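Local structure of cystathionine gamma-lyase (Saccharomyces cerevisiae, 1N8P) at residues P147-L152 against N179-P184; L262-I267 against G306-R311. The protein belongs to the Cys/Met metabolism family of pyridoxal-5'-phosphate-dependent enzymes and binds pyridoxal-5'-phosphate in a pocket completed by a second subunit. All coordinates share one frame; numbering follows the deposited sequence.

Contact 1 of 2, residues P147-L152 against N179-P184; sequences PTNPTL and NTFLSP. With PLP (pyridoxal-5'-phosphate), chain E.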
ATOM      1  N   PRO A 147      10.896 -26.519 -17.876  1.00 39.99           N
ATOM      2  CA  PRO A 147      11.909 -27.201 -17.061  1.00 39.33           C
ATOM      3  C   PRO A 147      11.161 -27.806 -15.867  1.00 39.06           C
ATOM      4  O   PRO A 147      10.557 -27.104 -15.062  1.00 38.60           O
ATOM      5  CB  PRO A 147      12.880 -26.082 -16.685  1.00 39.48           C
ATOM      6  CG  PRO A 147      12.612 -25.035 -17.724  1.00 38.89           C
ATOM      7  CD  PRO A 147      11.119 -25.079 -17.865  1.00 26.28           C
ATOM      8  N   THR A 148      11.155 -29.124 -15.786  1.00 35.26           N
ATOM      9  CA  THR A 148      10.451 -29.787 -14.719  1.00 35.72           C
ATOM     10  C   THR A 148      11.036 -29.462 -13.364  1.00 32.11           C
ATOM     11  O   THR A 148      12.233 -29.285 -13.204  1.00 33.77           O
ATOM     12  CB  THR A 148      10.517 -31.281 -14.898  1.00 41.69           C
ATOM     13  OG1 THR A 148      11.889 -31.687 -14.897  1.00 35.15           O
ATOM     14  CG2 THR A 148       9.867 -31.686 -16.193  1.00 44.98           C
ATOM     15  N   ASN A 149      10.168 -29.419 -12.377  1.00 34.03           N
ATOM     16  CA  ASN A 149      10.569 -29.138 -11.012  1.00 44.13           C
ATOM     17  C   ASN A 149      10.571 -30.465 -10.238  1.00 44.84           C
ATOM     18  O   ASN A 149       9.529 -31.103 -10.112  1.00 24.71           O
ATOM     19  CB  ASN A 149       9.566 -28.140 -10.438  1.00 46.77           C
ATOM     20  CG  ASN A 149       9.763 -27.877  -8.988  1.00 44.85           C
ATOM     21  OD1 ASN A 149      10.845 -27.503  -8.543  1.00 51.52           O
ATOM     22  ND2 ASN A 149       8.700 -28.046  -8.233  1.00 41.33           N
ATOM     23  N   PRO A 150      11.734 -30.871  -9.669  1.00 53.64           N
ATOM     24  CA  PRO A 150      13.078 -30.269  -9.629  1.00 52.85           C
ATOM     25  C   PRO A 150      14.176 -30.974 -10.437  1.00 54.58           C
ATOM     26  O   PRO A 150      15.338 -30.584 -10.376  1.00 54.15           O
ATOM     27  CB  PRO A 150      13.400 -30.351  -8.163  1.00 59.65           C
ATOM     28  CG  PRO A 150      13.003 -31.825  -7.902  1.00 63.33           C
ATOM     29  CD  PRO A 150      11.656 -31.959  -8.668  1.00 60.38           C
ATOM     30  N   THR A 151      13.832 -32.033 -11.157  1.00 59.92           N
ATOM     31  CA  THR A 151      14.823 -32.765 -11.947  1.00 57.38           C
ATOM     32  C   THR A 151      15.433 -31.812 -12.974  1.00 56.43           C
ATOM     33  O   THR A 151      16.614 -31.903 -13.319  1.00 60.72           O
ATOM     34  CB  THR A 151      14.171 -33.983 -12.650  1.00 58.98           C
ATOM     35  OG1 THR A 151      13.688 -34.892 -11.657  1.00 60.28           O
ATOM     36  CG2 THR A 151      15.174 -34.723 -13.525  1.00 66.51           C
ATOM     37  N   LEU A 152      14.608 -30.892 -13.453  1.00 49.34           N
ATOM     38  CA  LEU A 152      15.031 -29.898 -14.413  1.00 45.11           C
ATOM     39  C   LEU A 152      15.215 -30.431 -15.827  1.00 44.91           C
ATOM     40  O   LEU A 152      16.173 -30.077 -16.502  1.00 45.87           O
ATOM     41  CB  LEU A 152      16.308 -29.226 -13.912  1.00 38.38           C
ATOM     42  CG  LEU A 152      16.142 -28.533 -12.552  1.00 27.56           C
ATOM     43  CD1 LEU A 152      17.361 -27.699 -12.220  1.00 28.37           C
ATOM     44  CD2 LEU A 152      14.928 -27.655 -12.594  1.00 17.99           C
ATOM     45  N   ASN A 179       5.953 -21.566 -18.185  1.00 28.80           N
ATOM     46  CA  ASN A 179       7.227 -20.885 -18.393  1.00 27.24           C
ATOM     47  C   ASN A 179       7.716 -20.150 -17.156  1.00 32.43           C
ATOM     48  O   ASN A 179       8.595 -19.295 -17.280  1.00 33.70           O
ATOM     49  CB  ASN A 179       6.999 -19.898 -19.552  1.00 30.08           C
ATOM     50  CG  ASN A 179       8.262 -19.240 -20.071  1.00 24.54           C
ATOM     51  OD1 ASN A 179       9.294 -19.867 -20.234  1.00 22.77           O
ATOM     52  ND2 ASN A 179       8.154 -17.960 -20.387  1.00 30.84           N
ATOM     53  N   THR A 180       7.154 -20.470 -15.981  1.00 32.40           N
ATOM     54  CA  THR A 180       7.518 -19.827 -14.697  1.00 34.26           C
ATOM     55  C   THR A 180       9.028 -19.759 -14.356  1.00 36.72           C
ATOM     56  O   THR A 180       9.592 -18.669 -14.206  1.00 34.47           O
ATOM     57  CB  THR A 180       6.756 -20.512 -13.488  1.00 43.20           C
ATOM     58  OG1 THR A 180       5.357 -20.150 -13.510  1.00 39.94           O
ATOM     59  CG2 THR A 180       7.376 -20.103 -12.135  1.00 30.62           C
ATOM     60  N   PHE A 181       9.664 -20.925 -14.243  1.00 36.44           N
ATOM     61  CA  PHE A 181      11.098 -21.061 -13.921  1.00 37.62           C
ATOM     62  C   PHE A 181      12.129 -20.400 -14.816  1.00 35.26           C
ATOM     63  O   PHE A 181      13.240 -20.120 -14.378  1.00 41.98           O
ATOM     64  CB  PHE A 181      11.477 -22.537 -13.833  1.00 33.70           C
ATOM     65  CG  PHE A 181      10.896 -23.242 -12.648  1.00 39.32           C
ATOM     66  CD1 PHE A 181       9.775 -22.737 -12.000  1.00 25.54           C
ATOM     67  CD2 PHE A 181      11.449 -24.448 -12.211  1.00 40.37           C
ATOM     68  CE1 PHE A 181       9.212 -23.421 -10.943  1.00 39.63           C
ATOM     69  CE2 PHE A 181      10.891 -25.140 -11.154  1.00 41.89           C
ATOM     70  CZ  PHE A 181       9.764 -24.623 -10.516  1.00 44.24           C
ATOM     71  N   LEU A 182      11.816 -20.204 -16.085  1.00 36.58           N
ATOM     72  CA  LEU A 182      12.783 -19.553 -16.960  1.00 29.46           C
ATOM     73  C   LEU A 182      12.412 -18.085 -17.148  1.00 28.87           C
ATOM     74  O   LEU A 182      13.292 -17.251 -17.271  1.00 30.78           O
ATOM     75  CB  LEU A 182      12.854 -20.256 -18.311  1.00 34.45           C
ATOM     76  CG  LEU A 182      13.433 -21.676 -18.341  1.00 33.92           C
ATOM     77  CD1 LEU A 182      13.296 -22.238 -19.757  1.00 33.83           C
ATOM     78  CD2 LEU A 182      14.909 -21.662 -17.927  1.00 30.83           C
ATOM     79  N   SER A 183      11.113 -17.783 -17.155  1.00 25.63           N
ATOM     80  CA  SER A 183      10.617 -16.407 -17.301  1.00 26.80           C
ATOM     81  C   SER A 183      10.696 -15.814 -18.714  1.00 28.86           C
ATOM     82  O   SER A 183      11.550 -16.184 -19.500  1.00 27.26           O
ATOM     83  CB  SER A 183      11.421 -15.477 -16.449  1.00 20.10           C
ATOM     84  OG  SER A 183      12.456 -14.974 -17.262  1.00 13.74           O
ATOM     85  N   PRO A 184       9.818 -14.856 -19.035  1.00 26.82           N
ATOM     86  CA  PRO A 184       9.882 -14.261 -20.369  1.00 31.20           C
ATOM     87  C   PRO A 184      11.314 -14.049 -20.891  1.00 29.22           C
ATOM     88  O   PRO A 184      11.611 -14.350 -22.024  1.00 40.58           O
ATOM     89  CB  PRO A 184       9.124 -12.942 -20.179  1.00 26.17           C
ATOM     90  CG  PRO A 184       8.000 -13.374 -19.253  1.00 24.05           C
ATOM     91  CD  PRO A 184       8.733 -14.244 -18.239  1.00 26.43           C
TER
HETATM   92  N1  PLP E 400       3.464 -23.473 -10.940  1.00 63.84           N
HETATM   93  C2  PLP E 400       4.834 -23.447 -10.783  1.00 66.19           C
HETATM   94  C2A PLP E 400       5.626 -24.059 -11.933  1.00 62.39           C
HETATM   95  C3  PLP E 400       5.346 -22.824  -9.528  1.00 66.73           C
HETATM   96  O3  PLP E 400       6.700 -22.812  -9.485  1.00 70.00           O
HETATM   97  C4  PLP E 400       4.442 -22.303  -8.553  1.00 59.54           C
HETATM   98  C4A PLP E 400       4.960 -21.714  -7.271  1.00 59.52           C
HETATM   99  C5  PLP E 400       2.986 -22.402  -8.858  1.00 56.73           C
HETATM  100  C6  PLP E 400       2.546 -22.976 -10.037  1.00 63.44           C
HETATM  101  C5A PLP E 400       1.998 -21.771  -7.863  1.00 54.93           C
HETATM  102  O4P PLP E 400       1.652 -20.434  -8.175  1.00 41.50           O
HETATM  103  P   PLP E 400       0.595 -19.683  -7.302  1.00 38.73           P
HETATM  104  O1P PLP E 400       0.688 -18.322  -7.771  1.00 49.06           O
HETATM  105  O2P PLP E 400       1.052 -19.833  -5.866  1.00 51.55           O
HETATM  106  O3P PLP E 400      -0.636 -20.409  -7.571  1.00 43.50           O

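Contact 2 of 2, residues L262-I267 against G306-R311; sequences LSANKI and GMISFR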
ATOM      1  N   LEU A 262      23.775 -16.535 -14.533  1.00 39.16           N
ATOM      2  CA  LEU A 262      25.234 -16.653 -14.549  1.00 40.17           C
ATOM      3  C   LEU A 262      25.644 -17.315 -13.229  1.00 40.22           C
ATOM      4  O   LEU A 262      26.399 -18.267 -13.212  1.00 49.15           O
ATOM      5  CB  LEU A 262      25.931 -15.280 -14.640  1.00 35.73           C
ATOM      6  CG  LEU A 262      25.489 -14.153 -15.584  1.00 35.48           C
ATOM      7  CD1 LEU A 262      26.624 -13.202 -15.602  1.00 39.26           C
ATOM      8  CD2 LEU A 262      25.156 -14.588 -17.008  1.00 33.11           C
ATOM      9  N   SER A 263      25.126 -16.824 -12.116  1.00 41.90           N
ATOM     10  CA  SER A 263      25.476 -17.401 -10.838  1.00 42.83           C
ATOM     11  C   SER A 263      25.196 -18.880 -10.724  1.00 42.18           C
ATOM     12  O   SER A 263      26.070 -19.619 -10.318  1.00 44.77           O
ATOM     13  CB  SER A 263      24.772 -16.657  -9.713  1.00 41.76           C
ATOM     14  OG  SER A 263      25.423 -15.422  -9.479  1.00 42.39           O
ATOM     15  N   ALA A 264      23.983 -19.305 -11.077  1.00 47.80           N
ATOM     16  CA  ALA A 264      23.583 -20.721 -11.000  1.00 48.06           C
ATOM     17  C   ALA A 264      24.431 -21.598 -11.901  1.00 48.09           C
ATOM     18  O   ALA A 264      24.710 -22.742 -11.577  1.00 49.20           O
ATOM     19  CB  ALA A 264      22.101 -20.887 -11.351  1.00 45.33           C
ATOM     20  N   ASN A 265      24.834 -21.055 -13.041  1.00 50.90           N
ATOM     21  CA  ASN A 265      25.679 -21.783 -13.955  1.00 49.11           C
ATOM     22  C   ASN A 265      27.036 -21.951 -13.295  1.00 49.97           C
ATOM     23  O   ASN A 265      27.547 -23.057 -13.239  1.00 53.09           O
ATOM     24  CB  ASN A 265      25.828 -21.022 -15.268  1.00 49.21           C
ATOM     25  CG  ASN A 265      26.841 -21.664 -16.201  1.00 47.85           C
ATOM     26  OD1 ASN A 265      28.049 -21.476 -16.050  1.00 46.41           O
ATOM     27  ND2 ASN A 265      26.350 -22.438 -17.162  1.00 45.85           N
ATOM     28  N   LYS A 266      27.612 -20.858 -12.794  1.00 48.05           N
ATOM     29  CA  LYS A 266      28.912 -20.910 -12.135  1.00 48.03           C
ATOM     30  C   LYS A 266      28.890 -21.766 -10.870  1.00 50.13           C
ATOM     31  O   LYS A 266      29.940 -22.210 -10.392  1.00 53.29           O
ATOM     32  CB  LYS A 266      29.415 -19.505 -11.795  1.00 49.81           C
ATOM     33  CG  LYS A 266      30.190 -18.821 -12.901  1.00 47.30           C
ATOM     34  CD  LYS A 266      30.743 -17.486 -12.435  1.00 56.23           C
ATOM     35  CE  LYS A 266      31.635 -17.657 -11.205  1.00 60.79           C
ATOM     36  NZ  LYS A 266      32.280 -16.378 -10.771  1.00 58.19           N
ATOM     37  N   ILE A 267      27.702 -22.000 -10.328  1.00 43.30           N
ATOM     38  CA  ILE A 267      27.567 -22.834  -9.141  1.00 47.32           C
ATOM     39  C   ILE A 267      27.385 -24.306  -9.548  1.00 51.12           C
ATOM     40  O   ILE A 267      27.834 -25.215  -8.846  1.00 53.14           O
ATOM     41  CB  ILE A 267      26.378 -22.383  -8.279  1.00 39.51           C
ATOM     42  CG1 ILE A 267      26.746 -21.098  -7.544  1.00 40.09           C
ATOM     43  CG2 ILE A 267      26.005 -23.456  -7.287  1.00 35.46           C
ATOM     44  CD1 ILE A 267      25.586 -20.456  -6.784  1.00 38.72           C
ATOM     45  N   GLY A 306      17.820 -20.174 -12.855  1.00 37.40           N
ATOM     46  CA  GLY A 306      18.294 -19.918 -11.509  1.00 37.59           C
ATOM     47  C   GLY A 306      18.093 -21.103 -10.585  1.00 35.99           C
ATOM     48  O   GLY A 306      18.483 -21.054  -9.432  1.00 35.88           O
ATOM     49  N   MET A 307      17.493 -22.170 -11.093  1.00 37.58           N
ATOM     50  CA  MET A 307      17.246 -23.371 -10.302  1.00 40.17           C
ATOM     51  C   MET A 307      18.243 -24.469 -10.666  1.00 42.61           C
ATOM     52  O   MET A 307      18.383 -24.852 -11.835  1.00 38.55           O
ATOM     53  CB  MET A 307      15.835 -23.921 -10.560  1.00 42.54           C
ATOM     54  CG  MET A 307      14.699 -22.907 -10.529  1.00 44.54           C
ATOM     55  SD  MET A 307      14.343 -22.203  -8.922  1.00 36.85           S
ATOM     56  CE  MET A 307      13.694 -23.646  -8.021  1.00 30.02           C
ATOM     57  N   ILE A 308      18.938 -24.968  -9.653  1.00 44.47           N
ATOM     58  CA  ILE A 308      19.906 -26.036  -9.834  1.00 42.87           C
ATOM     59  C   ILE A 308      19.246 -27.123  -9.010  1.00 42.05           C
ATOM     60  O   ILE A 308      18.302 -26.848  -8.292  1.00 44.98           O
ATOM     61  CB  ILE A 308      21.304 -25.607  -9.273  1.00 39.50           C
ATOM     62  CG1 ILE A 308      21.849 -24.470 -10.134  1.00 36.91           C
ATOM     63  CG2 ILE A 308      22.302 -26.776  -9.261  1.00 33.43           C
ATOM     64  CD1 ILE A 308      23.024 -23.765  -9.552  1.00 37.75           C
ATOM     65  N   SER A 309      19.692 -28.354  -9.144  1.00 43.51           N
ATOM     66  CA  SER A 309      19.120 -29.455  -8.386  1.00 40.79           C
ATOM     67  C   SER A 309      20.293 -30.407  -8.342  1.00 43.66           C
ATOM     68  O   SER A 309      21.001 -30.562  -9.338  1.00 37.91           O
ATOM     69  CB  SER A 309      17.943 -30.036  -9.156  1.00 46.79           C
ATOM     70  OG  SER A 309      17.352 -31.127  -8.495  1.00 50.35           O
ATOM     71  N   PHE A 310      20.552 -31.011  -7.192  1.00 42.69           N
ATOM     72  CA  PHE A 310      21.697 -31.900  -7.137  1.00 49.94           C
ATOM     73  C   PHE A 310      21.537 -32.819  -5.966  1.00 51.67           C
ATOM     74  O   PHE A 310      20.708 -32.553  -5.108  1.00 50.11           O
ATOM     75  CB  PHE A 310      23.002 -31.084  -7.047  1.00 48.96           C
ATOM     76  CG  PHE A 310      23.300 -30.549  -5.683  1.00 53.42           C
ATOM     77  CD1 PHE A 310      24.213 -31.194  -4.858  1.00 54.83           C
ATOM     78  CD2 PHE A 310      22.644 -29.427  -5.200  1.00 48.28           C
ATOM     79  CE1 PHE A 310      24.457 -30.732  -3.588  1.00 50.04           C
ATOM     80  CE2 PHE A 310      22.888 -28.967  -3.933  1.00 41.51           C
ATOM     81  CZ  PHE A 310      23.791 -29.617  -3.127  1.00 48.59           C
ATOM     82  N   ARG A 311      22.295 -33.916  -5.959  1.00 53.44           N
ATOM     83  CA  ARG A 311      22.235 -34.905  -4.883  1.00 56.24           C
ATOM     84  C   ARG A 311      23.629 -35.011  -4.312  1.00 56.04           C
ATOM     85  O   ARG A 311      24.587 -35.116  -5.066  1.00 62.67           O
ATOM     86  CB  ARG A 311      21.745 -36.262  -5.429  1.00 55.93           C
ATOM     87  CG  ARG A 311      22.443 -36.734  -6.714  1.00 68.40           C
ATOM     88  CD  ARG A 311      21.687 -37.855  -7.484  1.00 70.00           C
ATOM     89  NE  ARG A 311      21.729 -39.159  -6.825  1.00 67.20           N
ATOM     90  CZ  ARG A 311      20.959 -39.477  -5.801  1.00 63.75           C
ATOM     91  NH1 ARG A 311      20.098 -38.588  -5.351  1.00 65.57           N
ATOM     92  NH2 ARG A 311      21.078 -40.651  -5.208  1.00 60.40           N
TER

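Contact 1 of 2, residues P147-L152 against N179-P184
Phe181 and Pro147, which bury the most surface here, approach within 6.9 Å from CA to CA. Pro147 O lies obliquely to the Phe181 ring, 4.0 Å from CD2, while the pyrrolidine of Pro147 packs on the next residue, Leu182. Pro147 CG lies 3.5 Å from Leu182 CG, and the branch carbon CD1 of Leu182 is just as near, a purely apolar meeting of ring and isobutyl group. The outer part of the Phe181 ring goes to Asn149. Asn149 CB is 3.4 Å from Phe181 CE2, approaching obliquely, and the amide plane stands 77° from the ring plane. With CG anti to the backbone N (chi1 173°), Asn149 lays its amide carbon at the rim of the ring, 3.6 Å from Phe181 CZ. Its OD1 is a hydrogen-bond partner of Arg369, which should help fix the amide's rotation. On another part of its edge, near the ring plane, Phe181 meets O3 of pyridoxal-5'-phosphate through CE1. Phe181, with Thr180, thus lines the pyridoxal-5'-phosphate pocket; the two loops follow neighbouring parallel strands, 139-144 and 174-178, as in fold-type I pyridoxal-phosphate enzymes.

Contact 2 of 2, residues L262-I267 against G306-R311
Ile308 of strand 307-312 extends toward Ala264 and Ile267 of helix 253-271, an example of a helix packed on a largely antiparallel sheet, the two-layer alpha/beta arrangement of the smaller domain in this family. The isoleucine supplies most of the strand's side of the contact. Its CG1 sits beside the backbone N and opposite the carbonyl carbon (chi1 -67°), and the extended second torsion (167°) carries CD1 out against the helix. There CD1 is shared by two residues about one helical turn apart: Ala264 CB lies 3.5 Å from Ile308 CD1, and Ile267 CG2 3.8 Å from the same methyl. Ile267 has its CG2 anti to the backbone N (chi1 -75°) and meets Ile308 CD1 with CB as well as CG2, the two side chains crossing at about a right angle. Beyond this contact Ile267 also touches Leu381 of helix 377-392. The next residue back along the strand, Met307, points its CB away from the helix, and its side chain touches Leu335 of the pyridoxal-5'-phosphate pocket. Just ahead of the strand, Gly306 offers its CA to the methyl of Ala264, with Gly306 CA 3.9 Å from Ala264 CB.

Both contacts are buried, but they occupy different places. The centre of contact 1 is about 6 Å, and that of contact 2 about 17 Å, from the centre of the chain; contact 1 joins two loops at the ends of strands in the seven-stranded sheet, contact 2 a helix to a strand of the five-stranded sheet. Accordingly, contact 1 mixes an aromatic ring, an amide, a proline and a leucine beside the cofactor, whereas contact 2 is wholly aliphatic between its side chains. Their centres are 13 Å apart and they meet directly: Ser309 OG makes a weak hydrogen bond to Pro150 O, and Leu152 CD1 packs on the backbone of strand 307-312. Arg369, the partner of Asn149, sits on strand 367-371, which pairs with strand 307-312.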